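Local coordinates for protein STING-associated CdnE c-di-GMP synthase (Flavobacteriaceae, PDB 6WT8) that synthesises the cyclic dinucleotide c-di-GMP, which probably serves as the signal that switches on a partner STING receptor in bacterial CBASS defence, at residues 75-78 with 79-83; 161-164 with 165-168; 352-355 with 356-360. One frame throughout, in Å; residues are numbered along the deposited sequence.

Contact 1 (75-78 with 79-83)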
loop_
_atom_site.group_PDB
_atom_site.type_symbol
_atom_site.label_atom_id
_atom_site.label_comp_id
_atom_site.label_asym_id
_atom_site.label_seq_id
_atom_site.Cartn_x
_atom_site.Cartn_y
_atom_site.Cartn_z
ATOM N N ALA A 75 22.074 0.717 6.486
ATOM C CA ALA A 75 23.368 1.231 6.954
ATOM C C ALA A 75 24.523 0.584 6.186
ATOM O O ALA A 75 25.493 1.253 5.815
ATOM C CB ALA A 75 23.543 0.973 8.450
ATOM N N HIS A 76 24.423 -0.717 5.908
ATOM C CA HIS A 76 25.477 -1.378 5.130
ATOM C C HIS A 76 25.535 -0.857 3.695
ATOM O O HIS A 76 26.622 -0.592 3.148
ATOM C CB HIS A 76 25.246 -2.892 5.124
ATOM C CG HIS A 76 25.456 -3.527 6.452
ATOM N ND1 HIS A 76 26.711 -3.645 7.018
ATOM C CD2 HIS A 76 24.582 -4.053 7.348
ATOM C CE1 HIS A 76 26.600 -4.208 8.216
ATOM N NE2 HIS A 76 25.319 -4.446 8.450
ATOM N N LEU A 77 24.369 -0.730 3.040
ATOM C CA LEU A 77 24.370 -0.265 1.673
ATOM C C LEU A 77 24.799 1.195 1.604
ATOM O O LEU A 77 25.458 1.596 0.646
ATOM C CB LEU A 77 22.961 -0.428 1.095
ATOM C CG LEU A 77 22.389 -1.827 1.088
ATOM C CD1 LEU A 77 20.960 -1.759 0.598
ATOM C CD2 LEU A 77 23.192 -2.632 0.021
ATOM N N LYS A 78 24.470 1.995 2.623
ATOM C CA LYS A 78 24.837 3.419 2.614
ATOM C C LYS A 78 26.335 3.590 2.805
ATOM O O LYS A 78 26.957 4.395 2.112
ATOM C CB LYS A 78 24.071 4.167 3.710
ATOM C CG LYS A 78 24.388 5.627 3.734
ATOM C CD LYS A 78 23.498 6.380 4.774
ATOM C CE LYS A 78 22.174 6.640 4.214
ATOM N NZ LYS A 78 21.533 7.807 5.001
ATOM N N LYS A 79 26.934 2.780 3.693
ATOM C CA LYS A 79 28.388 2.843 3.827
ATOM C C LYS A 79 29.074 2.451 2.511
ATOM O O LYS A 79 30.083 3.052 2.128
ATOM C CB LYS A 79 28.817 1.926 4.970
ATOM C CG LYS A 79 30.331 2.172 5.351
ATOM C CD LYS A 79 30.723 1.301 6.551
ATOM C CE LYS A 79 32.164 1.603 6.996
ATOM N NZ LYS A 79 33.091 1.219 5.913
ATOM N N SER A 80 28.530 1.453 1.804
ATOM C CA SER A 80 29.115 0.962 0.553
ATOM C C SER A 80 28.993 1.956 -0.588
ATOM O O SER A 80 29.977 2.172 -1.317
ATOM C CB SER A 80 28.441 -0.385 0.204
ATOM O OG SER A 80 28.695 -0.753 -1.133
ATOM N N HIS A 81 27.792 2.523 -0.817
ATOM C CA HIS A 81 27.579 3.292 -2.033
ATOM C C HIS A 81 26.450 4.293 -1.865
ATOM O O HIS A 81 25.772 4.651 -2.846
ATOM C CB HIS A 81 27.298 2.340 -3.217
ATOM C CG HIS A 81 26.196 1.353 -2.965
ATOM N ND1 HIS A 81 26.422 0.058 -2.531
ATOM C CD2 HIS A 81 24.857 1.483 -3.090
ATOM C CE1 HIS A 81 25.261 -0.555 -2.378
ATOM N NE2 HIS A 81 24.292 0.277 -2.720
ATOM N N GLY A 82 26.314 4.791 -0.626
ATOM C CA GLY A 82 25.321 5.834 -0.366
ATOM C C GLY A 82 25.527 7.090 -1.191
ATOM O O GLY A 82 24.576 7.865 -1.398
ATOM N N ASN A 83 26.735 7.300 -1.701
ATOM C CA ASN A 83 27.042 8.452 -2.529
ATOM C C ASN A 83 26.363 8.376 -3.886
ATOM O O ASN A 83 26.409 9.363 -4.624
ATOM C CB ASN A 83 28.561 8.617 -2.698
ATOM C CG ASN A 83 29.244 7.339 -3.240
ATOM O OD1 ASN A 83 29.080 6.264 -2.635
ATOM N ND2 ASN A 83 29.983 7.458 -4.375
#
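The last turns of helix 60-81, leading into strand 85-90, are where Leu-77 and His-81 lie side by side one turn apart. Their backbones are tied by the helical bond from His-81 N to Leu-77 O (2.9 Å). Two residues earlier, Lys-79 N meets Ala-75 O at 3.0 Å in the same pattern. At His-81 phi swings to -156°, well away from helical values, and its CG sits between the backbone N and the carbonyl carbon (chi1 53°). The imidazole is thereby folded back over its own helix: Leu-77 O stands 3.5 Å above the ring plane, over the ring's centre. Alongside, Leu-77 CD2 touches His-81 CE1 at 3.8 Å, a methyl-to-ring-carbon contact suited to a leucine that also packs on Phe-87 and Leu-107 of the sheet. The ring's rotation is fixed from both of its nitrogens. His-81 ND1 is hydrogen-bonded to Ser-80 OG at 2.8 Å, and NE2 reaches Gln-109 OE1 on strand 106-112. A histidine suits this buried place because each nitrogen finds a polar mate while CE1, the carbon between them, lies against Leu-77 CD2.

Beyond the ring, Gly-82 N bonds Lys-78 O at 2.8 Å, but along a bent path (140° at the hydrogen), as the chain turns away. A CB on Gly-82 would point at Lys-78 O and fall about 2.6 Å from it, so the lack of a side chain probably lets the chain turn this closely. Lys-78 and Lys-79, by contrast, send long charged chains outward. Buried leucine and histidine on one side and lysines on the other make this an amphipathic helix laid against a beta-sheet, a layering typical of alpha/beta folds such as the nucleotidyltransferase core of CD-NTases.

Contact 2 (161-164 with 165-168)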
loop_
_atom_site.group_PDB
_atom_site.type_symbol
_atom_site.label_atom_id
_atom_site.label_comp_id
_atom_site.label_asym_id
_atom_site.label_seq_id
_atom_site.Cartn_x
_atom_site.Cartn_y
_atom_site.Cartn_z
ATOM N N VAL A 161 25.141 -0.780 -9.035
ATOM C CA VAL A 161 24.590 -0.756 -7.681
ATOM C C VAL A 161 23.979 -2.109 -7.322
ATOM O O VAL A 161 24.191 -2.627 -6.212
ATOM C CB VAL A 161 23.571 0.388 -7.561
ATOM C CG1 VAL A 161 22.759 0.246 -6.279
ATOM C CG2 VAL A 161 24.303 1.728 -7.545
ATOM N N ARG A 162 23.273 -2.748 -8.267
ATOM C CA ARG A 162 22.747 -4.090 -7.980
ATOM C C ARG A 162 23.850 -5.081 -7.618
ATOM O O ARG A 162 23.737 -5.808 -6.629
ATOM C CB ARG A 162 21.935 -4.587 -9.171
ATOM C CG ARG A 162 21.552 -6.121 -9.124
ATOM C CD ARG A 162 20.591 -6.426 -7.980
ATOM N NE ARG A 162 20.484 -7.889 -7.798
ATOM C CZ ARG A 162 19.375 -8.630 -7.910
ATOM N NH1 ARG A 162 18.206 -8.056 -8.181
ATOM N NH2 ARG A 162 19.445 -9.927 -7.695
ATOM N N LEU A 163 24.907 -5.134 -8.421
ATOM C CA LEU A 163 25.956 -6.136 -8.168
ATOM C C LEU A 163 26.769 -5.782 -6.932
ATOM O O LEU A 163 27.138 -6.682 -6.146
ATOM C CB LEU A 163 26.875 -6.291 -9.409
ATOM C CG LEU A 163 26.130 -6.822 -10.649
ATOM C CD1 LEU A 163 27.090 -6.864 -11.827
ATOM C CD2 LEU A 163 25.600 -8.219 -10.386
ATOM N N LYS A 164 27.045 -4.493 -6.731
ATOM C CA LYS A 164 27.768 -4.086 -5.537
ATOM C C LYS A 164 26.974 -4.425 -4.281
ATOM O O LYS A 164 27.538 -4.899 -3.283
ATOM C CB LYS A 164 28.065 -2.601 -5.626
ATOM C CG LYS A 164 28.966 -2.055 -4.536
ATOM C CD LYS A 164 29.309 -0.635 -5.006
ATOM C CE LYS A 164 30.416 0.011 -4.185
ATOM N NZ LYS A 164 31.731 -0.632 -4.486
ATOM N N SER A 165 25.655 -4.247 -4.354
ATOM C CA SER A 165 24.805 -4.620 -3.224
ATOM C C SER A 165 24.811 -6.111 -2.959
ATOM O O SER A 165 24.807 -6.547 -1.791
ATOM C CB SER A 165 23.359 -4.151 -3.534
ATOM O OG SER A 165 23.307 -2.745 -3.616
ATOM N N GLU A 166 24.788 -6.944 -4.018
ATOM C CA GLU A 166 24.878 -8.393 -3.795
ATOM C C GLU A 166 26.153 -8.740 -3.035
ATOM O O GLU A 166 26.135 -9.545 -2.093
ATOM C CB GLU A 166 24.880 -9.156 -5.116
ATOM C CG GLU A 166 23.587 -8.998 -5.885
ATOM C CD GLU A 166 23.605 -9.788 -7.171
ATOM O OE1 GLU A 166 24.632 -10.456 -7.487
ATOM O OE2 GLU A 166 22.587 -9.722 -7.890
ATOM N N LEU A 167 27.284 -8.120 -3.434
ATOM C CA LEU A 167 28.557 -8.414 -2.784
ATOM C C LEU A 167 28.566 -7.963 -1.330
ATOM O O LEU A 167 29.005 -8.720 -0.451
ATOM C CB LEU A 167 29.699 -7.721 -3.562
ATOM C CG LEU A 167 29.864 -8.320 -4.954
ATOM C CD1 LEU A 167 30.815 -7.383 -5.771
ATOM C CD2 LEU A 167 30.438 -9.710 -4.957
ATOM N N VAL A 168 28.123 -6.728 -1.066
ATOM C CA VAL A 168 28.133 -6.221 0.310
ATOM C C VAL A 168 27.206 -7.040 1.189
ATOM O O VAL A 168 27.567 -7.439 2.308
ATOM C CB VAL A 168 27.722 -4.743 0.301
ATOM C CG1 VAL A 168 27.419 -4.270 1.735
ATOM C CG2 VAL A 168 28.825 -3.963 -0.278
HETATM O O HOH W 1 27.770 -9.431 -7.467
#
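The Arg-162 chain leaves CA with CG beside the carbonyl carbon and then bends sharply at chi2 (66°), while Glu-166 stays extended beyond CG (chi2 -179°); these torsions bring guanidinium and carboxylate together one turn apart. The result is an i to i+4 salt bridge on helix 154-172. Arg-162 NE lies 2.8 Å from Glu-166 OE2, which receives it on the anti lone pair, the one facing away from OE1. Arg-162 NH2 adds a weak bond to the same oxygen, at 3.2 Å. The acceptor oxygen sits near the guanidinium plane, at the edge of the group, yet the carboxylate itself is turned, the two planes standing 65° apart.

Glu-166 OE2 also forms a salt bridge with Lys-224, so nitrogens of two cationic residues converge on one oxygen, which would be expected to favour the ionised carboxylate. Arg-162 NH2 meanwhile reaches Lys-180 O, so arginine suits this buried place: its several N-H groups can serve the glutamate and a backbone carbonyl at once. The other carboxylate oxygen, Glu-166 OE1, has Leu-163 CD2 beside it at 3.8 Å. A water that donates to Leu-163 O (3.1 Å) makes a further, weak bond to OE1.

On the face turned to helix 60-81 stands Ser-165, small enough for close approach to Leu-77 and His-81. Its hydroxyl also meets Gln-109 NE2, so a polar group in the buried interface is satisfied. Within the helix it turns back on the preceding turn, where Val-161 O accepts two bonds: Ser-165 N comes at 2.9 Å from one face of the carbonyl plane, and Ser-165 OG at 2.7 Å from the opposite face.

Contact 3 (352-355 with 356-360)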
loop_
_atom_site.group_PDB
_atom_site.type_symbol
_atom_site.label_atom_id
_atom_site.label_comp_id
_atom_site.label_asym_id
_atom_site.label_seq_id
_atom_site.Cartn_x
_atom_site.Cartn_y
_atom_site.Cartn_z
ATOM N N SER A 352 -23.615 -11.278 5.006
ATOM C CA SER A 352 -23.734 -12.243 6.106
ATOM C C SER A 352 -23.334 -11.640 7.439
ATOM O O SER A 352 -23.954 -11.915 8.465
ATOM C CB SER A 352 -22.836 -13.433 5.845
ATOM O OG SER A 352 -23.372 -14.178 4.769
ATOM N N ILE A 353 -22.227 -10.908 7.463
ATOM C CA ILE A 353 -21.763 -10.279 8.708
ATOM C C ILE A 353 -22.819 -9.324 9.245
ATOM O O ILE A 353 -23.085 -9.287 10.448
ATOM C CB ILE A 353 -20.429 -9.557 8.470
ATOM C CG1 ILE A 353 -19.354 -10.608 8.184
ATOM C CG2 ILE A 353 -20.051 -8.671 9.657
ATOM C CD1 ILE A 353 -17.962 -10.051 7.711
ATOM N N ILE A 354 -23.402 -8.508 8.366
ATOM C CA ILE A 354 -24.399 -7.534 8.803
ATOM C C ILE A 354 -25.613 -8.261 9.337
ATOM O O ILE A 354 -26.177 -7.894 10.376
ATOM C CB ILE A 354 -24.759 -6.610 7.634
ATOM C CG1 ILE A 354 -23.615 -5.614 7.345
ATOM C CG2 ILE A 354 -26.051 -5.819 7.968
ATOM C CD1 ILE A 354 -23.674 -4.971 5.951
ATOM N N ALA A 355 -26.008 -9.346 8.665
ATOM C CA ALA A 355 -27.144 -10.112 9.148
ATOM C C ALA A 355 -26.848 -10.719 10.515
ATOM O O ALA A 355 -27.731 -10.768 11.385
ATOM C CB ALA A 355 -27.530 -11.204 8.148
ATOM N N ASP A 356 -25.627 -11.226 10.709
ATOM C CA ASP A 356 -25.280 -11.836 11.986
ATOM C C ASP A 356 -25.200 -10.798 13.106
ATOM O O ASP A 356 -25.555 -11.097 14.258
ATOM C CB ASP A 356 -23.963 -12.597 11.854
ATOM C CG ASP A 356 -24.093 -13.831 10.983
ATOM O OD1 ASP A 356 -25.226 -14.411 10.910
ATOM O OD2 ASP A 356 -23.099 -14.268 10.380
ATOM N N LEU A 357 -24.723 -9.580 12.798
ATOM C CA LEU A 357 -24.792 -8.492 13.784
ATOM C C LEU A 357 -26.233 -8.181 14.158
ATOM O O LEU A 357 -26.554 -7.989 15.346
ATOM C CB LEU A 357 -24.136 -7.242 13.241
ATOM C CG LEU A 357 -22.612 -7.261 13.219
ATOM C CD1 LEU A 357 -22.109 -6.184 12.271
ATOM C CD2 LEU A 357 -22.034 -7.153 14.673
ATOM N N HIS A 358 -27.111 -8.080 13.157
ATOM C CA HIS A 358 -28.531 -7.843 13.461
ATOM C C HIS A 358 -29.088 -8.927 14.369
ATOM O O HIS A 358 -29.842 -8.629 15.320
ATOM C CB HIS A 358 -29.364 -7.766 12.186
ATOM C CG HIS A 358 -29.330 -6.431 11.510
ATOM N ND1 HIS A 358 -29.584 -5.250 12.174
ATOM C CD2 HIS A 358 -29.093 -6.093 10.217
ATOM C CE1 HIS A 358 -29.487 -4.240 11.324
ATOM N NE2 HIS A 358 -29.187 -4.724 10.130
ATOM N N ASN A 359 -28.715 -10.187 14.134
ATOM C CA ASN A 359 -29.292 -11.253 14.948
ATOM C C ASN A 359 -28.717 -11.251 16.365
ATOM O O ASN A 359 -29.414 -11.631 17.317
ATOM C CB ASN A 359 -29.099 -12.611 14.280
ATOM C CG ASN A 359 -29.839 -12.719 12.949
ATOM O OD1 ASN A 359 -30.862 -12.054 12.725
ATOM N ND2 ASN A 359 -29.336 -13.575 12.060
ATOM N N GLN A 360 -27.470 -10.812 16.537
ATOM C CA GLN A 360 -26.912 -10.673 17.879
ATOM C C GLN A 360 -27.603 -9.556 18.644
ATOM O O GLN A 360 -27.825 -9.670 19.854
ATOM C CB GLN A 360 -25.403 -10.417 17.809
ATOM C CG GLN A 360 -24.578 -11.611 17.363
ATOM C CD GLN A 360 -24.530 -12.695 18.410
ATOM O OE1 GLN A 360 -24.340 -12.423 19.596
ATOM N NE2 GLN A 360 -24.720 -13.930 17.984
#
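Asp-356 OD2 is gripped by two hydroxyls from the start of the chain, Tyr-5 OH and Ser-1 OG, while the residue's backbone N bonds Ser-352 O at 2.9 Å in the ordinary helical way. CG lies beside the backbone N (chi1 -69°), which swings the carboxylate back along the helix. OD2 comes to rest 3.2 Å from Ser-352 O; both are acceptors, so no bond joins them, and the outside hydroxyls would help offset their mutual repulsion. With an alanine here, Tyr-5 OH and Ser-1 OG would probably lose their shared acceptor, and the N-terminal segment would be held less firmly to this helix.

The inward face is greasy. Ile-353 and Leu-357 point the same way, with CG2 of Ile-353 touching CD1 of Leu-357 at 4.2 Å, and both pack on Val-47 and Ile-51 of helix 46-56; branched aliphatic chains fill such a seam without needing polar partners. Ile-353 also meets Val-302 and Phe-259. Ile-354 and His-358 run alongside each other nearer the surface: Ile-354 CG2 meets His-358 CD2 at 3.8 Å, and the imidazole goes on to meet the ring of Phe-37. Buried Ile-353 and Leu-357 against exposed His-358, Asn-359 and Gln-360 make C-terminal helix 336-360 amphipathic, packed among helices 46-56, 253-266 and 300-314.

Along the chain the contacts come in series: contact 1 at the end of helix 60-81 and the turn after it, contact 2 on helix 154-172, contact 3 on the C-terminal helix 336-360. Contacts 1 and 2 are neighbours, their centres 10 Å apart. Their helices touch directly, His-81 CE1 lying 3.2 Å from Ser-165 OG, and Gln-109 of strand 106-112 bonds to both residues, tying the helix pair to the mixed sheet. Contact 3 is about 54 Å from either, centre to centre. The contacts thus lie on opposite sides of the enzyme's centre: a helix pair backed on the sheet of the probable nucleotidyltransferase core, and a C-terminal helix packed among other helices.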